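PDB 2JDA: YECBM32 from Yersinia enterocolitica, which binds polygalacturonic acid, the backbone of pectin, as a periplasmic carbohydrate-binding module of the F5/8 type C (discoidin-like) beta-sandwich family. Local coordinates for residues A15-D19 with R37-S41; R69-I75 with L115-D121; E53-I59 with T104-A110. All coordinates share one frame; numbering follows the deposited sequence.

Interaction 1 of 3, residues A15-D19 with R37-S41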
ATOM      1  N   ALA A  15      10.788  -4.256  -1.675  1.00 10.26           N
ATOM      2  CA  ALA A  15      10.787  -2.847  -1.308  1.00  9.87           C
ATOM      3  C   ALA A  15      12.147  -2.181  -1.537  1.00  9.74           C
ATOM      4  O   ALA A  15      13.185  -2.845  -1.624  1.00 10.50           O
ATOM      5  CB  ALA A  15      10.346  -2.676   0.135  1.00 10.20           C
ATOM      6  N   SER A  16      12.130  -0.846  -1.579  1.00  9.26           N
ATOM      7  CA  SER A  16      13.329  -0.070  -1.683  1.00 10.06           C
ATOM      8  C   SER A  16      14.257  -0.276  -0.492  1.00 10.90           C
ATOM      9  O   SER A  16      15.470  -0.158  -0.651  1.00 11.37           O
ATOM     10  CB  SER A  16      12.975   1.411  -1.736  1.00 10.84           C
ATOM     11  OG  SER A  16      12.199   1.814  -0.665  1.00 10.91           O
ATOM     12  N   GLY A  17      13.675  -0.504   0.674  1.00 10.14           N
ATOM     13  CA  GLY A  17      14.389  -0.612   1.933  1.00  9.93           C
ATOM     14  C   GLY A  17      13.422  -0.852   3.048  1.00  9.04           C
ATOM     15  O   GLY A  17      12.230  -0.941   2.799  1.00  9.92           O
ATOM     16  N   TYR A  18      13.954  -1.016   4.262  1.00  9.85           N
ATOM     17  CA  TYR A  18      13.155  -1.313   5.409  1.00  9.87           C
ATOM     18  C   TYR A  18      13.992  -1.068   6.664  1.00 10.04           C
ATOM     19  O   TYR A  18      15.217  -1.066   6.620  1.00 11.13           O
ATOM     20  CB  TYR A  18      12.709  -2.813   5.350  1.00 10.61           C
ATOM     21  CG  TYR A  18      13.823  -3.836   5.411  1.00  9.07           C
ATOM     22  CD1 TYR A  18      14.082  -4.548   6.593  1.00 10.26           C
ATOM     23  CD2 TYR A  18      14.611  -4.114   4.320  1.00 10.60           C
ATOM     24  CE1 TYR A  18      15.081  -5.480   6.682  1.00 10.65           C
ATOM     25  CE2 TYR A  18      15.638  -5.039   4.402  1.00 10.92           C
ATOM     26  CZ  TYR A  18      15.885  -5.713   5.569  1.00 10.91           C
ATOM     27  OH  TYR A  18      16.919  -6.657   5.635  1.00 11.34           O
ATOM     28  N   ASP A  19      13.318  -0.983   7.795  1.00 10.08           N
ATOM     29  CA  ASP A  19      13.950  -0.799   9.106  1.00 10.84           C
ATOM     30  C   ASP A  19      14.453  -2.154   9.541  1.00 10.72           C
ATOM     31  O   ASP A  19      13.700  -2.960  10.063  1.00 11.99           O
ATOM     32  CB  ASP A  19      12.972  -0.229  10.092  1.00 11.73           C
ATOM     33  CG  ASP A  19      13.562   0.053  11.439  1.00 13.23           C
ATOM     34  OD1 ASP A  19      14.641  -0.539  11.772  1.00 13.83           O
ATOM     35  OD2 ASP A  19      12.933   0.830  12.201  1.00 15.13           O
ATOM     36  N   ARG A  37       4.393  -4.296  10.653  1.00 10.59           N
ATOM     37  CA  ARG A  37       4.457  -3.283   9.601  1.00 10.51           C
ATOM     38  C   ARG A  37       5.730  -3.344   8.823  1.00 10.22           C
ATOM     39  O   ARG A  37       6.736  -3.831   9.288  1.00 10.04           O
ATOM     40  CB  ARG A  37       4.287  -1.900  10.206  1.00 10.60           C
ATOM     41  CG  ARG A  37       5.376  -1.431  11.148  1.00 11.47           C
ATOM     42  CD  ARG A  37       5.045  -0.113  11.789  1.00 13.40           C
ATOM     43  NE  ARG A  37       6.001   0.379  12.773  1.00 15.46           N
ATOM     44  CZ  ARG A  37       5.980   0.070  14.045  1.00 16.86           C
ATOM     45  NH1 ARG A  37       5.137  -0.832  14.525  1.00 18.92           N
ATOM     46  NH2 ARG A  37       6.866   0.658  14.820  1.00 21.76           N
ATOM     47  N   TRP A  38       5.628  -2.872   7.590  1.00  9.57           N
ATOM     48  CA  TRP A  38       6.772  -2.431   6.807  1.00  9.30           C
ATOM     49  C   TRP A  38       6.994  -0.960   7.101  1.00  9.54           C
ATOM     50  O   TRP A  38       6.043  -0.173   7.124  1.00 10.63           O
ATOM     51  CB  TRP A  38       6.474  -2.590   5.303  1.00  8.86           C
ATOM     52  CG  TRP A  38       7.482  -1.917   4.417  1.00  8.87           C
ATOM     53  CD1 TRP A  38       8.803  -2.278   4.275  1.00  9.64           C
ATOM     54  CD2 TRP A  38       7.290  -0.788   3.580  1.00  9.17           C
ATOM     55  NE1 TRP A  38       9.457  -1.400   3.455  1.00  9.76           N
ATOM     56  CE2 TRP A  38       8.535  -0.499   2.968  1.00 10.08           C
ATOM     57  CE3 TRP A  38       6.191   0.058   3.295  1.00  9.97           C
ATOM     58  CZ2 TRP A  38       8.700   0.578   2.107  1.00 11.10           C
ATOM     59  CZ3 TRP A  38       6.361   1.103   2.444  1.00 10.97           C
ATOM     60  CH2 TRP A  38       7.621   1.351   1.843  1.00 10.76           C
ATOM     61  N   ALA A  39       8.246  -0.581   7.265  1.00  9.61           N
ATOM     62  CA  ALA A  39       8.625   0.827   7.451  1.00  9.71           C
ATOM     63  C   ALA A  39       9.956   1.105   6.767  1.00  9.66           C
ATOM     64  O   ALA A  39      10.881   0.311   6.859  1.00 10.57           O
ATOM     65  CB  ALA A  39       8.738   1.195   8.890  1.00 10.87           C
ATOM     66  N   ALA A  40      10.047   2.259   6.109  1.00  9.92           N
ATOM     67  CA  ALA A  40      11.263   2.681   5.400  1.00 10.58           C
ATOM     68  C   ALA A  40      11.318   4.190   5.439  1.00  9.94           C
ATOM     69  O   ALA A  40      10.290   4.828   5.551  1.00 11.05           O
ATOM     70  CB  ALA A  40      11.232   2.198   3.981  1.00 10.53           C
ATOM     71  N   SER A  41      12.516   4.782   5.327  1.00 11.74           N
ATOM     72  CA  SER A  41      12.684   6.233   5.437  1.00 11.89           C
ATOM     73  C   SER A  41      13.034   6.851   4.087  1.00 11.05           C
ATOM     74  O   SER A  41      13.679   6.240   3.213  1.00 12.47           O
ATOM     75  CB  SER A  41      13.720   6.589   6.493  1.00 14.27           C
ATOM     76  OG  SER A  41      14.901   5.928   6.318  1.00 18.57           O
TER
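Tyr18 runs past Ala39 and Ala40 of the short strand 38-41, its CA lying 4.4 Å from the CA of Ala40, while the 15-19 segment begins at the last residue of strand 10-15, Ala15, and continues as loop. This is a loop laid along a strand at one end of the beta-sandwich of an F5/8 type C domain. Backbone bonding is sparse: Asp19 N reaches Ala39 O in a weak, bent bond, and the CA of Tyr18 approaches that same carbonyl oxygen at 3.1 Å in a CA-H...O contact. Two groups of the loop thus share one acceptor of the strand.

The side chain of Trp38 supplies the firmer polar link. With CG turned away from its backbone N (chi1 169°), the indole leaves the strand and brings its N-H to the loop. Ala15 CB packs obliquely on the indole, 3.7 Å from Trp38 NE1, and the CB of Tyr18 lies at the ring edge by CD1. The phenol of Tyr18 leads away from the strand. Asp19 turns its carboxylate to Lys22 N, within the loop, while Val46 of strand 44-50 packs against the indole. The methyl of Ala40 meets the Gly17 carbonyl oxygen at 3.5 Å, and this oxygen also accepts the indole N-H: Trp38 NE1 to Gly17 O is 2.9 Å, nearly straight at 165°, in both the ring plane and the carbonyl plane.

Interaction 2 of 3, residues R69-I75 with L115-D121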
ATOM      1  N   ARG A  69      -0.629  10.579  11.778  1.00 15.97           N
ATOM      2  CA  ARG A  69       0.288  10.691  10.678  1.00 16.35           C
ATOM      3  C   ARG A  69      -0.440  10.369   9.375  1.00 14.95           C
ATOM      4  O   ARG A  69      -1.001   9.260   9.246  1.00 15.10           O
ATOM      5  CB  ARG A  69       1.425   9.665  10.809  1.00 17.16           C
ATOM      6  CG  ARG A  69       2.124   9.718  12.138  1.00 20.79           C
ATOM      7  CD  ARG A  69       3.259   8.780  12.210  1.00 25.47           C
ATOM      8  NE  ARG A  69       3.909   8.887  13.502  1.00 29.47           N
ATOM      9  CZ  ARG A  69       4.903   8.098  13.879  1.00 33.53           C
ATOM     10  NH1 ARG A  69       5.359   7.161  13.066  1.00 32.56           N
ATOM     11  NH2 ARG A  69       5.431   8.257  15.085  1.00 36.92           N
ATOM     12  N   LYS A  70      -0.381  11.299   8.425  1.00 13.84           N
ATOM     13  CA  LYS A  70      -0.938  11.084   7.080  1.00 14.15           C
ATOM     14  C   LYS A  70       0.202  10.748   6.127  1.00 13.64           C
ATOM     15  O   LYS A  70       1.136  11.505   5.972  1.00 14.35           O
ATOM     16  CB  LYS A  70      -1.619  12.360   6.589  1.00 15.44           C
ATOM     17  CG  LYS A  70      -2.847  12.742   7.371  1.00 19.08           C
ATOM     18  CD  LYS A  70      -3.693  13.717   6.591  1.00 24.77           C
ATOM     19  CE  LYS A  70      -3.392  15.073   6.969  1.00 31.05           C
ATOM     20  NZ  LYS A  70      -4.417  15.448   7.988  1.00 34.78           N
ATOM     21  N   LEU A  71       0.116   9.591   5.502  1.00 12.40           N
ATOM     22  CA  LEU A  71       1.128   9.081   4.587  1.00 11.21           C
ATOM     23  C   LEU A  71       0.876   9.643   3.204  1.00 11.24           C
ATOM     24  O   LEU A  71      -0.265   9.584   2.709  1.00 11.53           O
ATOM     25  CB  LEU A  71       1.035   7.551   4.546  1.00 12.26           C
ATOM     26  CG  LEU A  71       1.973   6.833   3.584  1.00 12.25           C
ATOM     27  CD1 LEU A  71       3.380   6.934   4.033  1.00 13.51           C
ATOM     28  CD2 LEU A  71       1.526   5.397   3.487  1.00 15.03           C
ATOM     29  N   LYS A  72       1.926  10.145   2.587  1.00 11.56           N
ATOM     30  CA  LYS A  72       1.896  10.640   1.235  1.00 12.14           C
ATOM     31  C   LYS A  72       2.370   9.516   0.336  1.00 10.32           C
ATOM     32  O   LYS A  72       3.432   8.922   0.599  1.00 10.76           O
ATOM     33  CB  LYS A  72       2.808  11.835   1.081  1.00 13.30           C
ATOM     34  CG  LYS A  72       2.526  12.941   2.025  1.00 20.40           C
ATOM     35  CD  LYS A  72       3.532  14.082   1.870  1.00 25.45           C
ATOM     36  CE  LYS A  72       3.782  14.861   3.167  1.00 28.07           C
ATOM     37  NZ  LYS A  72       5.277  15.071   3.187  1.00 32.93           N
ATOM     38  N   PHE A  73       1.632   9.211  -0.734  1.00 10.66           N
ATOM     39  CA  PHE A  73       1.975   8.120  -1.611  1.00  9.90           C
ATOM     40  C   PHE A  73       1.315   8.188  -2.957  1.00 10.31           C
ATOM     41  O   PHE A  73       0.361   8.932  -3.149  1.00 10.93           O
ATOM     42  CB  PHE A  73       1.638   6.772  -0.934  1.00 11.29           C
ATOM     43  CG  PHE A  73       0.151   6.488  -0.772  1.00 11.27           C
ATOM     44  CD1 PHE A  73      -0.478   5.495  -1.531  1.00 14.89           C
ATOM     45  CD2 PHE A  73      -0.637   7.198   0.112  1.00 12.46           C
ATOM     46  CE1 PHE A  73      -1.803   5.280  -1.402  1.00 16.06           C
ATOM     47  CE2 PHE A  73      -1.986   6.975   0.222  1.00 11.70           C
ATOM     48  CZ  PHE A  73      -2.557   5.967  -0.532  1.00 15.53           C
ATOM     49  N   SER A  74       1.833   7.369  -3.870  1.00 10.18           N
ATOM     50  CA  SER A  74       1.316   7.143  -5.204  1.00 10.14           C
ATOM     51  C   SER A  74       1.171   5.656  -5.455  1.00 10.44           C
ATOM     52  O   SER A  74       1.889   4.882  -4.856  1.00 10.64           O
ATOM     53  CB  SER A  74       2.228   7.777  -6.280  1.00 11.05           C
ATOM     54  OG  SER A  74       2.317   9.170  -6.083  1.00 11.27           O
ATOM     55  N   ILE A  75       0.232   5.265  -6.311  1.00  9.86           N
ATOM     56  CA  ILE A  75       0.000   3.840  -6.620  1.00 10.41           C
ATOM     57  C   ILE A  75       0.085   3.621  -8.089  1.00 10.04           C
ATOM     58  O   ILE A  75      -0.520   4.372  -8.862  1.00 10.36           O
ATOM     59  CB  ILE A  75      -1.387   3.338  -6.187  1.00 12.14           C
ATOM     60  CG1 ILE A  75      -1.692   3.697  -4.762  1.00 13.81           C
ATOM     61  CG2 ILE A  75      -1.497   1.843  -6.355  1.00 14.88           C
ATOM     62  CD1 ILE A  75      -3.135   3.462  -4.375  1.00 15.92           C
ATOM     63  N   LEU A 115       3.484   0.882  -4.563  1.00  9.23           N
ATOM     64  CA  LEU A 115       3.271   2.149  -3.898  1.00  8.46           C
ATOM     65  C   LEU A 115       4.608   2.847  -3.777  1.00  8.53           C
ATOM     66  O   LEU A 115       5.556   2.281  -3.233  1.00 10.28           O
ATOM     67  CB  LEU A 115       2.664   1.989  -2.504  1.00  9.51           C
ATOM     68  CG  LEU A 115       1.159   1.762  -2.454  1.00 11.37           C
ATOM     69  CD1 LEU A 115       0.813   0.442  -3.014  1.00 13.85           C
ATOM     70  CD2 LEU A 115       0.671   1.841  -1.031  1.00 15.11           C
ATOM     71  N   ASP A 116       4.694   4.061  -4.315  1.00  8.41           N
ATOM     72  CA  ASP A 116       5.841   4.929  -4.095  1.00  8.84           C
ATOM     73  C   ASP A 116       5.411   5.836  -2.938  1.00  9.81           C
ATOM     74  O   ASP A 116       4.334   6.451  -2.989  1.00 10.65           O
ATOM     75  CB  ASP A 116       6.170   5.764  -5.323  1.00  8.60           C
ATOM     76  CG  ASP A 116       6.615   4.945  -6.525  1.00  8.50           C
ATOM     77  OD1 ASP A 116       6.932   3.703  -6.397  1.00 11.23           O
ATOM     78  OD2 ASP A 116       6.637   5.484  -7.673  1.00 10.43           O
ATOM     79  N   THR A 117       6.205   5.906  -1.882  1.00  9.47           N
ATOM     80  CA  THR A 117       5.797   6.574  -0.647  1.00 10.41           C
ATOM     81  C   THR A 117       6.777   7.702  -0.342  1.00 10.32           C
ATOM     82  O   THR A 117       7.961   7.640  -0.666  1.00 12.32           O
ATOM     83  CB  THR A 117       5.711   5.600   0.539  1.00 11.30           C
ATOM     84  OG1 THR A 117       6.995   5.047   0.826  1.00 13.03           O
ATOM     85  CG2 THR A 117       4.805   4.418   0.221  1.00 11.85           C
ATOM     86  N   PHE A 118       6.261   8.731   0.323  1.00 10.03           N
ATOM     87  CA  PHE A 118       6.991   9.992   0.512  1.00 10.61           C
ATOM     88  C   PHE A 118       7.048  10.433   1.964  1.00 11.14           C
ATOM     89  O   PHE A 118       7.326  11.628   2.229  1.00 15.67           O
ATOM     90  CB  PHE A 118       6.373  11.101  -0.363  1.00 11.69           C
ATOM     91  CG  PHE A 118       6.234  10.722  -1.803  1.00 12.02           C
ATOM     92  CD1 PHE A 118       7.273  10.851  -2.673  1.00 17.23           C
ATOM     93  CD2 PHE A 118       5.065  10.187  -2.293  1.00 16.08           C
ATOM     94  CE1 PHE A 118       7.154  10.430  -3.990  1.00 19.25           C
ATOM     95  CE2 PHE A 118       4.941   9.788  -3.640  1.00 15.88           C
ATOM     96  CZ  PHE A 118       5.992   9.877  -4.443  1.00 18.16           C
ATOM     97  N   GLY A 119       6.828   9.498   2.910  1.00 10.86           N
ATOM     98  CA  GLY A 119       6.793   9.826   4.324  1.00 11.33           C
ATOM     99  C   GLY A 119       5.469  10.394   4.724  1.00 11.85           C
ATOM    100  O   GLY A 119       4.490  10.328   3.977  1.00 13.69           O
ATOM    101  N   THR A 120       5.431  10.973   5.928  1.00 12.91           N
ATOM    102  CA  THR A 120       4.201  11.545   6.441  1.00 13.69           C
ATOM    103  C   THR A 120       4.389  13.030   6.677  1.00 15.13           C
ATOM    104  O   THR A 120       5.454  13.641   6.368  1.00 16.21           O
ATOM    105  CB  THR A 120       3.754  10.879   7.735  1.00 13.70           C
ATOM    106  OG1 THR A 120       4.673  11.201   8.832  1.00 14.35           O
ATOM    107  CG2 THR A 120       3.722   9.401   7.635  1.00 13.42           C
ATOM    108  N   ASP A 121       3.296  13.631   7.183  1.00 16.34           N
ATOM    109  CA  ASP A 121       3.330  15.027   7.644  1.00 18.32           C
ATOM    110  C   ASP A 121       4.044  15.229   8.958  1.00 19.69           C
ATOM    111  O   ASP A 121       4.185  16.385   9.388  1.00 23.30           O
ATOM    112  CB  ASP A 121       1.898  15.596   7.661  1.00 18.58           C
ATOM    113  CG  ASP A 121       0.915  14.809   8.554  1.00 19.44           C
ATOM    114  OD1 ASP A 121       1.152  13.627   8.927  1.00 16.33           O
ATOM    115  OD2 ASP A 121      -0.173  15.324   8.960  1.00 22.04           O
TER
HETATM  116  O   HOH W   1       7.331  13.403   4.395  1.00 23.80           O
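Thr120 O is met by two donors: an ordered water at 2.7 Å and, in a weak, longer bond, Lys72 NZ. The same water accepts from Lys72 NZ at 2.9 Å and donates to Phe118 O, so the ammonium group is linked to both carbonyls chiefly through the water. A bend at the far end of the Lys72 chain (chi4 138°) brings NZ there, and its CB packs on the CB of Phe118.

The two strands run antiparallel. Ser74 and Asp116 form a hydrogen-bonded pair, with Ser74 N to Asp116 O at 2.8 Å. Lys72 N meets Gly119 O almost straight on (177°), whereas Lys72 O accepts from Phe118 N; Phe118 and Gly119 together thus face Lys72, a beta bulge, and the positive phi of Gly119 suits a glycine. Toward Arg69 and Asp121, Lys70 N donates to Asp121 OD1 at 2.8 Å, approaching from above the carboxylate plane.

The Phe118 ring turns its edge to Ser74, CE2 lying 3.6 Å from OG, which is hydrogen-bonded to Gly90 N of strand 85-92. On the other face, Leu115 lies alongside both Phe73 and Ile75, with Leu115 CD2 3.9 Å from Phe73 CD1. This apolar face looks into the sandwich, where Leu71 and Leu115 pack on strand 125-133. Within the five-stranded antiparallel sheet, strand 71-78 is flanked on its other side by strand 85-92, and strand 112-120 by strand 44-50.

Interaction 3 of 3, residues E53-I59 with T104-A110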
ATOM      1  N   GLU A  53      -1.715 -12.211 -13.360  1.00 18.03           N
ATOM      2  CA  GLU A  53      -2.414 -11.046 -13.884  1.00 17.04           C
ATOM      3  C   GLU A  53      -3.914 -11.228 -13.691  1.00 14.67           C
ATOM      4  O   GLU A  53      -4.507 -12.266 -14.036  1.00 15.47           O
ATOM      5  CB  GLU A  53      -2.183 -10.753 -15.379  1.00 18.14           C
ATOM      6  CG  GLU A  53      -0.811 -10.516 -15.890  1.00 20.91           C
ATOM      7  CD  GLU A  53      -0.793 -10.215 -17.369  1.00 19.33           C
ATOM      8  OE1 GLU A  53       0.317 -10.063 -17.862  1.00 24.43           O
ATOM      9  OE2 GLU A  53      -1.847 -10.184 -18.095  1.00 24.00           O
ATOM     10  N   GLN A  54      -4.553 -10.217 -13.117  1.00 13.16           N
ATOM     11  CA  GLN A  54      -5.957 -10.296 -12.818  1.00 12.88           C
ATOM     12  C   GLN A  54      -6.575  -8.914 -12.614  1.00 12.38           C
ATOM     13  O   GLN A  54      -5.861  -7.914 -12.519  1.00 11.91           O
ATOM     14  CB  GLN A  54      -6.182 -11.139 -11.591  1.00 13.86           C
ATOM     15  CG  GLN A  54      -5.547 -10.555 -10.321  1.00 14.63           C
ATOM     16  CD  GLN A  54      -5.498 -11.588  -9.217  1.00 17.76           C
ATOM     17  OE1 GLN A  54      -6.501 -11.805  -8.532  1.00 20.61           O
ATOM     18  NE2 GLN A  54      -4.353 -12.235  -9.070  1.00 18.83           N
ATOM     19  N   SER A  55      -7.897  -8.861 -12.539  1.00 12.38           N
ATOM     20  CA  SER A  55      -8.621  -7.616 -12.392  1.00 13.01           C
ATOM     21  C   SER A  55      -8.491  -7.119 -10.985  1.00 12.67           C
ATOM     22  O   SER A  55      -8.600  -7.895 -10.022  1.00 13.77           O
ATOM     23  CB  SER A  55     -10.074  -7.826 -12.741  1.00 13.94           C
ATOM     24  OG  SER A  55     -10.148  -8.291 -14.089  1.00 18.26           O
ATOM     25  N   ILE A  56      -8.206  -5.821 -10.883  1.00 12.19           N
ATOM     26  CA  ILE A  56      -8.023  -5.122  -9.602  1.00 12.53           C
ATOM     27  C   ILE A  56      -9.078  -4.040  -9.507  1.00 11.50           C
ATOM     28  O   ILE A  56      -9.183  -3.189 -10.415  1.00 12.91           O
ATOM     29  CB  ILE A  56      -6.639  -4.429  -9.531  1.00 13.58           C
ATOM     30  CG1 ILE A  56      -5.512  -5.288 -10.055  1.00 18.67           C
ATOM     31  CG2 ILE A  56      -6.425  -3.840  -8.168  1.00 14.89           C
ATOM     32  CD1 ILE A  56      -5.308  -6.398  -9.264  1.00 19.44           C
ATOM     33  N   GLU A  57      -9.838  -4.058  -8.428  1.00 13.13           N
ATOM     34  CA  GLU A  57     -10.909  -3.092  -8.223  1.00 14.67           C
ATOM     35  C   GLU A  57     -10.796  -2.300  -6.946  1.00 13.03           C
ATOM     36  O   GLU A  57     -11.426  -1.241  -6.847  1.00 14.33           O
ATOM     37  CB  GLU A  57     -12.265  -3.742  -8.292  1.00 17.59           C
ATOM     38  CG  GLU A  57     -12.626  -4.733  -7.278  1.00 21.86           C
ATOM     39  CD  GLU A  57     -14.071  -5.152  -7.447  1.00 29.57           C
ATOM     40  OE1 GLU A  57     -14.359  -5.718  -8.544  1.00 33.19           O
ATOM     41  OE2 GLU A  57     -14.916  -4.858  -6.534  1.00 34.83           O
ATOM     42  N   ASN A  58     -10.007  -2.757  -5.966  1.00 11.99           N
ATOM     43  CA  ASN A  58      -9.806  -1.928  -4.779  1.00 11.42           C
ATOM     44  C   ASN A  58      -8.492  -2.281  -4.099  1.00 11.09           C
ATOM     45  O   ASN A  58      -7.930  -3.338  -4.367  1.00 11.09           O
ATOM     46  CB  ASN A  58     -10.983  -1.956  -3.807  1.00 11.92           C
ATOM     47  CG  ASN A  58     -11.071  -3.152  -2.969  1.00 11.60           C
ATOM     48  OD1 ASN A  58     -10.101  -3.544  -2.324  1.00 12.90           O
ATOM     49  ND2 ASN A  58     -12.262  -3.766  -2.936  1.00 14.05           N
ATOM     50  N   ILE A  59      -8.018  -1.365  -3.273  1.00 10.51           N
ATOM     51  CA  ILE A  59      -6.879  -1.608  -2.397  1.00 10.98           C
ATOM     52  C   ILE A  59      -7.287  -1.166  -0.998  1.00 11.37           C
ATOM     53  O   ILE A  59      -7.718  -0.037  -0.795  1.00 12.58           O
ATOM     54  CB  ILE A  59      -5.648  -0.839  -2.885  1.00 13.05           C
ATOM     55  CG1 ILE A  59      -5.185  -1.342  -4.252  1.00 13.32           C
ATOM     56  CG2 ILE A  59      -4.548  -0.916  -1.838  1.00 14.56           C
ATOM     57  CD1 ILE A  59      -4.313  -0.350  -5.072  1.00 15.40           C
ATOM     58  N   THR A 104     -10.741   2.953  -4.163  1.00 10.25           N
ATOM     59  CA  THR A 104     -11.372   2.412  -5.390  1.00 10.52           C
ATOM     60  C   THR A 104     -11.012   3.265  -6.596  1.00  9.92           C
ATOM     61  O   THR A 104     -10.593   4.397  -6.463  1.00 10.41           O
ATOM     62  CB  THR A 104     -12.893   2.298  -5.240  1.00 10.64           C
ATOM     63  OG1 THR A 104     -13.457   3.592  -5.035  1.00 12.05           O
ATOM     64  CG2 THR A 104     -13.277   1.454  -4.061  1.00 11.93           C
ATOM     65  N   PHE A 105     -11.225   2.700  -7.781  1.00 10.94           N
ATOM     66  CA  PHE A 105     -10.711   3.255  -9.006  1.00 10.86           C
ATOM     67  C   PHE A 105     -11.294   2.417 -10.141  1.00 10.87           C
ATOM     68  O   PHE A 105     -11.803   1.305  -9.938  1.00 10.82           O
ATOM     69  CB  PHE A 105      -9.178   3.210  -9.058  1.00 11.46           C
ATOM     70  CG  PHE A 105      -8.600   1.963  -8.449  1.00 11.43           C
ATOM     71  CD1 PHE A 105      -8.536   0.789  -9.166  1.00 12.85           C
ATOM     72  CD2 PHE A 105      -8.180   1.952  -7.135  1.00 11.67           C
ATOM     73  CE1 PHE A 105      -8.017  -0.372  -8.586  1.00 13.76           C
ATOM     74  CE2 PHE A 105      -7.701   0.831  -6.548  1.00 12.58           C
ATOM     75  CZ  PHE A 105      -7.617  -0.356  -7.269  1.00 13.68           C
ATOM     76  N   THR A 106     -11.245   2.967 -11.335  1.00 11.19           N
ATOM     77  CA  THR A 106     -11.610   2.209 -12.542  1.00 11.40           C
ATOM     78  C   THR A 106     -10.815   0.896 -12.531  1.00 11.14           C
ATOM     79  O   THR A 106      -9.561   0.948 -12.447  1.00 11.11           O
ATOM     80  CB  THR A 106     -11.221   3.003 -13.777  1.00 11.33           C
ATOM     81  OG1 THR A 106     -12.098   4.137 -13.920  1.00 14.57           O
ATOM     82  CG2 THR A 106     -11.410   2.170 -15.020  1.00 11.95           C
ATOM     83  N   PRO A 107     -11.461  -0.248 -12.632  1.00 10.99           N
ATOM     84  CA  PRO A 107     -10.704  -1.497 -12.604  1.00 11.10           C
ATOM     85  C   PRO A 107      -9.699  -1.614 -13.703  1.00 10.92           C
ATOM     86  O   PRO A 107      -9.906  -1.219 -14.827  1.00 11.90           O
ATOM     87  CB  PRO A 107     -11.779  -2.570 -12.693  1.00 11.64           C
ATOM     88  CG  PRO A 107     -12.999  -1.888 -12.111  1.00 12.96           C
ATOM     89  CD  PRO A 107     -12.917  -0.488 -12.522  1.00 12.27           C
ATOM     90  N   VAL A 108      -8.563  -2.223 -13.327  1.00 10.88           N
ATOM     91  CA  VAL A 108      -7.434  -2.477 -14.217  1.00 11.73           C
ATOM     92  C   VAL A 108      -7.038  -3.936 -14.118  1.00 10.32           C
ATOM     93  O   VAL A 108      -7.453  -4.644 -13.214  1.00 12.21           O
ATOM     94  CB  VAL A 108      -6.212  -1.584 -13.865  1.00 12.18           C
ATOM     95  CG1 VAL A 108      -6.588  -0.108 -13.900  1.00 12.71           C
ATOM     96  CG2 VAL A 108      -5.613  -1.944 -12.528  1.00 12.54           C
ATOM     97  N   THR A 109      -6.240  -4.390 -15.084  1.00 11.17           N
ATOM     98  CA  THR A 109      -5.588  -5.678 -15.032  1.00 12.06           C
ATOM     99  C   THR A 109      -4.147  -5.464 -14.628  1.00 11.66           C
ATOM    100  O   THR A 109      -3.431  -4.623 -15.184  1.00 12.43           O
ATOM    101  CB  THR A 109      -5.672  -6.321 -16.411  1.00 13.23           C
ATOM    102  OG1 THR A 109      -7.049  -6.671 -16.650  1.00 14.69           O
ATOM    103  CG2 THR A 109      -4.853  -7.595 -16.465  1.00 14.71           C
ATOM    104  N   ALA A 110      -3.692  -6.239 -13.637  1.00 10.51           N
ATOM    105  CA  ALA A 110      -2.310  -6.107 -13.176  1.00 10.48           C
ATOM    106  C   ALA A 110      -1.823  -7.409 -12.548  1.00 10.44           C
ATOM    107  O   ALA A 110      -2.623  -8.168 -11.999  1.00 11.52           O
ATOM    108  CB  ALA A 110      -2.166  -4.968 -12.172  1.00 11.80           C
TER
HETATM  109  O   HOH W   2      -7.853  -9.155 -15.727  1.00 18.67           O
HETATM  110  O   HOH W   3     -13.386  -0.162  -8.323  1.00 17.59           O
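Strand 53-63 of the beta-sandwich pairs here with a chain that turns a corner at Thr106, so that strand 107-110 and the end of strand 101-105 meet it in succession. Along the first half of the contact the pairing is regular and antiparallel. Gln54 and Ala110 exchange two backbone bonds, Gln54 N to Ala110 O and Ala110 N to Gln54 O, both 3.0 Å, and Ile56 and Val108 exchange another two, the shorter being Ile56 N to Val108 O at 2.7 Å. Between these pairs Ser55 stands opposite Thr109, and one water spans their hydroxyls, 2.9 Å from Ser55 OG and 2.8 Å from Thr109 OG1.

At the corner direct backbone bonding gives way to water. Glu57 O and Phe105 O both accept from a second water, each at 2.7 Å, which fills in where the strands part. Pro107 has no N-H to offer; its CA instead approaches Ile56 O in a CA-H...O contact.

On the apolar side Ile56 touches three residues. Its CG1 packs on the methyl of Ala110, its CB on Val108 CG2, and its CG2, set anti to the backbone N, meets the edge of the Phe105 ring in plane, 3.8 Å from CZ. Phe105 folds back toward strand 53-63 with CG between backbone N and carbonyl carbon (chi1 38°), placing Glu57 O over one ring face near the rim. Ile59 crosses this phenyl group at about a right angle, CD1 lying 3.9 Å from Phe105 CE2. Asn58 directs its amide oxygen to Ser135 N instead of across the contact.

The apolar cluster lies between the two sheets toward one end of the sandwich: Ile56 and Ile59 lie against Ile133 of strand 125-133, Val108 and Ala110 against Tyr77 of strand 71-78, and Phe105 against Leu87 of strand 85-92.

Overall arrangement
The three contacts hold different parts of one beta-sandwich, and all are partly buried. Interaction 2 joins two strands inside the five-stranded sheet; it lies nearest the chain's centre, with an apolar face in the core. Interaction 3 belongs to the other, mixed sheet, and interaction 1 lays a loop on a short strand of that sheet. Both lie farther out, on opposite sides of the centre, and several residues of interaction 3 are exposed. Interaction 2 touches both: Trp38 packs against Thr117, and Ile75 against Ile59 across the core. Interactions 2 and 3 combine backbone pairing and apolar packing with bridging waters at their margins; interaction 1, smallest in area, depends mainly on an indole-to-carbonyl bond.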